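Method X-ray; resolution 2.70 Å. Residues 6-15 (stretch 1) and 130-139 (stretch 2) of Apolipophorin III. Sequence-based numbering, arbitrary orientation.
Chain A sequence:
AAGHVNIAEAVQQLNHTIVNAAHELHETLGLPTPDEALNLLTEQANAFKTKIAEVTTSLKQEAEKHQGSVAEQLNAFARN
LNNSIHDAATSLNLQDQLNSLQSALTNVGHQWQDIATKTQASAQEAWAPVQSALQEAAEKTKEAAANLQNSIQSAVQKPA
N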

# COMPACT_ATOMS: atom_id res chain seq x y z
N ASN A 6 0.90 17.13 -8.03
CA ASN A 6 -0.05 16.15 -8.56
C ASN A 6 0.07 14.84 -7.83
O ASN A 6 -0.92 14.27 -7.35
CB ASN A 6 0.13 15.88 -10.05
CG ASN A 6 -1.24 15.79 -10.67
OD1 ASN A 6 -1.43 15.27 -11.81
ND2 ASN A 6 -2.23 16.29 -9.91
N ILE A 7 1.31 14.37 -7.78
CA ILE A 7 1.61 13.17 -7.05
C ILE A 7 1.24 13.44 -5.60
O ILE A 7 0.60 12.62 -4.94
CB ILE A 7 3.04 12.72 -7.26
CG1 ILE A 7 3.00 11.96 -8.55
CG2 ILE A 7 3.55 11.73 -6.20
CD1 ILE A 7 4.34 12.03 -9.25
N ALA A 8 1.62 14.63 -5.17
CA ALA A 8 1.32 15.11 -3.85
C ALA A 8 -0.13 14.84 -3.53
O ALA A 8 -0.47 14.25 -2.49
CB ALA A 8 1.56 16.60 -3.89
N GLU A 9 -0.98 15.26 -4.45
CA GLU A 9 -2.39 15.04 -4.24
C GLU A 9 -2.70 13.58 -4.07
O GLU A 9 -3.26 13.17 -3.04
CB GLU A 9 -3.28 15.58 -5.34
CG GLU A 9 -4.56 16.17 -4.69
CD GLU A 9 -5.82 15.86 -5.45
OE1 GLU A 9 -5.60 15.44 -6.68
OE2 GLU A 9 -6.93 16.01 -4.97
N ALA A 10 -2.37 12.83 -5.11
CA ALA A 10 -2.60 11.40 -5.11
C ALA A 10 -2.20 10.77 -3.78
O ALA A 10 -2.98 10.07 -3.12
CB ALA A 10 -1.81 10.79 -6.23
N VAL A 11 -0.99 11.09 -3.39
CA VAL A 11 -0.43 10.59 -2.18
C VAL A 11 -1.17 11.03 -0.94
O VAL A 11 -1.20 10.31 0.06
CB VAL A 11 1.08 10.72 -2.17
CG1 VAL A 11 1.58 10.53 -0.78
CG2 VAL A 11 1.66 9.63 -3.10
N GLN A 12 -1.79 12.19 -1.01
CA GLN A 12 -2.52 12.71 0.12
C GLN A 12 -3.84 11.97 0.28
O GLN A 12 -4.31 11.66 1.37
CB GLN A 12 -2.74 14.21 -0.08
CG GLN A 12 -1.88 15.05 0.89
CD GLN A 12 -2.77 15.92 1.74
OE1 GLN A 12 -2.73 15.85 2.98
NE2 GLN A 12 -3.63 16.71 1.05
N GLN A 13 -4.40 11.64 -0.87
CA GLN A 13 -5.63 10.92 -0.92
C GLN A 13 -5.43 9.48 -0.47
O GLN A 13 -6.29 8.86 0.14
CB GLN A 13 -6.07 11.05 -2.36
CG GLN A 13 -7.06 12.19 -2.65
CD GLN A 13 -7.63 12.07 -4.05
OE1 GLN A 13 -8.45 11.20 -4.34
NE2 GLN A 13 -7.17 12.93 -4.95
N LEU A 14 -4.25 8.96 -0.76
CA LEU A 14 -3.88 7.62 -0.37
C LEU A 14 -3.86 7.48 1.15
O LEU A 14 -4.40 6.54 1.74
CB LEU A 14 -2.44 7.53 -0.79
CG LEU A 14 -2.01 6.18 -1.25
CD1 LEU A 14 -1.02 6.41 -2.36
CD2 LEU A 14 -1.30 5.58 -0.10
N ASN A 15 -3.21 8.46 1.76
CA ASN A 15 -3.04 8.55 3.18
C ASN A 15 -4.35 8.53 3.92
O ASN A 15 -4.55 7.79 4.89
CB ASN A 15 -2.23 9.84 3.43
CG ASN A 15 -2.20 10.40 4.85
OD1 ASN A 15 -3.19 10.94 5.35
ND2 ASN A 15 -1.02 10.30 5.50
N VAL A 130 8.83 10.20 -15.05
CA VAL A 130 8.18 8.97 -14.61
C VAL A 130 6.93 9.25 -13.82
O VAL A 130 6.38 8.34 -13.19
CB VAL A 130 9.09 8.12 -13.78
CG1 VAL A 130 10.30 7.74 -14.59
CG2 VAL A 130 9.54 8.87 -12.54
N GLN A 131 6.51 10.50 -13.87
CA GLN A 131 5.34 11.03 -13.19
C GLN A 131 4.04 10.24 -13.47
O GLN A 131 3.33 9.86 -12.55
CB GLN A 131 5.24 12.56 -13.42
CG GLN A 131 4.25 13.34 -12.52
CD GLN A 131 2.90 13.58 -13.18
OE1 GLN A 131 2.01 14.22 -12.57
NE2 GLN A 131 2.70 13.06 -14.39
N SER A 132 3.75 9.96 -14.74
CA SER A 132 2.55 9.20 -15.05
C SER A 132 2.50 7.87 -14.29
O SER A 132 1.53 7.55 -13.61
CB SER A 132 2.39 9.01 -16.54
OG SER A 132 1.65 10.10 -17.05
N ALA A 133 3.58 7.11 -14.40
CA ALA A 133 3.74 5.83 -13.75
C ALA A 133 3.56 5.91 -12.25
O ALA A 133 2.83 5.13 -11.66
CB ALA A 133 5.10 5.31 -14.06
N LEU A 134 4.24 6.86 -11.63
CA LEU A 134 4.11 7.02 -10.20
C LEU A 134 2.64 7.27 -9.87
O LEU A 134 2.11 6.69 -8.92
CB LEU A 134 4.91 8.24 -9.73
CG LEU A 134 6.39 7.97 -9.49
CD1 LEU A 134 7.12 9.25 -8.95
CD2 LEU A 134 6.55 6.79 -8.56
N GLN A 135 2.00 8.14 -10.65
CA GLN A 135 0.61 8.50 -10.41
C GLN A 135 -0.33 7.32 -10.54
O GLN A 135 -1.20 7.09 -9.70
CB GLN A 135 0.11 9.62 -11.33
CG GLN A 135 -1.36 10.01 -11.13
CD GLN A 135 -1.60 11.44 -10.72
OE1 GLN A 135 -2.74 11.95 -10.81
NE2 GLN A 135 -0.54 12.09 -10.25
N GLU A 136 -0.16 6.56 -11.60
CA GLU A 136 -1.03 5.45 -11.74
C GLU A 136 -0.86 4.48 -10.57
O GLU A 136 -1.82 4.02 -9.94
CB GLU A 136 -1.04 4.91 -13.18
CG GLU A 136 -0.18 3.68 -13.53
CD GLU A 136 -0.16 3.41 -15.01
OE1 GLU A 136 0.18 4.25 -15.84
OE2 GLU A 136 -0.52 2.18 -15.32
N ALA A 137 0.38 4.24 -10.24
CA ALA A 137 0.69 3.36 -9.13
C ALA A 137 0.07 3.82 -7.82
O ALA A 137 -0.35 3.01 -6.98
CB ALA A 137 2.20 3.23 -8.99
N ALA A 138 0.03 5.14 -7.62
CA ALA A 138 -0.54 5.69 -6.42
C ALA A 138 -2.02 5.41 -6.38
O ALA A 138 -2.57 5.16 -5.32
CB ALA A 138 -0.22 7.14 -6.19
N GLU A 139 -2.64 5.44 -7.56
CA GLU A 139 -4.06 5.21 -7.66
C GLU A 139 -4.41 3.77 -7.36
O GLU A 139 -5.39 3.48 -6.66
CB GLU A 139 -4.56 5.62 -9.04
CG GLU A 139 -5.12 7.05 -8.98
CD GLU A 139 -5.10 7.73 -10.31
OE1 GLU A 139 -5.12 7.12 -11.35
OE2 GLU A 139 -5.03 9.04 -10.22

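Residues 7–15 and 131–139 are helical, and their axes run nearly parallel, at 15° between N-to-C directions, with a closest approach of 9.3 Å. Each helix is held by its own i-to-i+4 backbone hydrogen bonds, for example Val 11 N to Ile 7 O (2.7 Å) and Ala 138 N to Leu 134 O (2.9 Å); Val 130 occupies the N-cap position of the second. The register is seen in two close CA pairs, Ile 7 CA to Gln 135 CA at 5.8 Å and Ala 10 CA to Ala 138 CA at 6.2 Å, one helical turn apart.

No hydrogen bond crosses between the stretches, so packing accounts for the contact, which buries 393 Å² in total. At the alanine pair both CA-to-CB bonds point toward the partner helix, and Ala 10 CB meets Ala 138 CB at 4.0 Å; single methyl groups suit backbones this close. Ala 138 is also a shared surface: Leu 14 CD1 lies 4.0 Å from Ala 138 CB and 3.6 Å from Ala 138 O, while Val 11 CG2 stands 4.4 Å from Ala 138 CB.

Ile 7, which gives up 83 Å², the largest share, works differently. Its CA-to-CB bond points sideways, but chi1 m and chi2 t extend the chain so that Ile 7 CD1 reaches Gln 131 CG at 3.5 Å and Leu 134 CB at 3.9 Å. The CD1 end of this branched apolar side chain thus fills space that its CB does not face.

Gln 135, chi1 t, also starts sideways, yet its amide comes over the start of the first helix, with Gln 135 NE2 3.8 Å from Ile 7 N and 3.7 Å from Asn 6 OD1. Gln 131 OE1 approaches Asn 6 CB at 3.6 Å. Asn 6 is poorly ordered, so the distances to its side chain carry less weight.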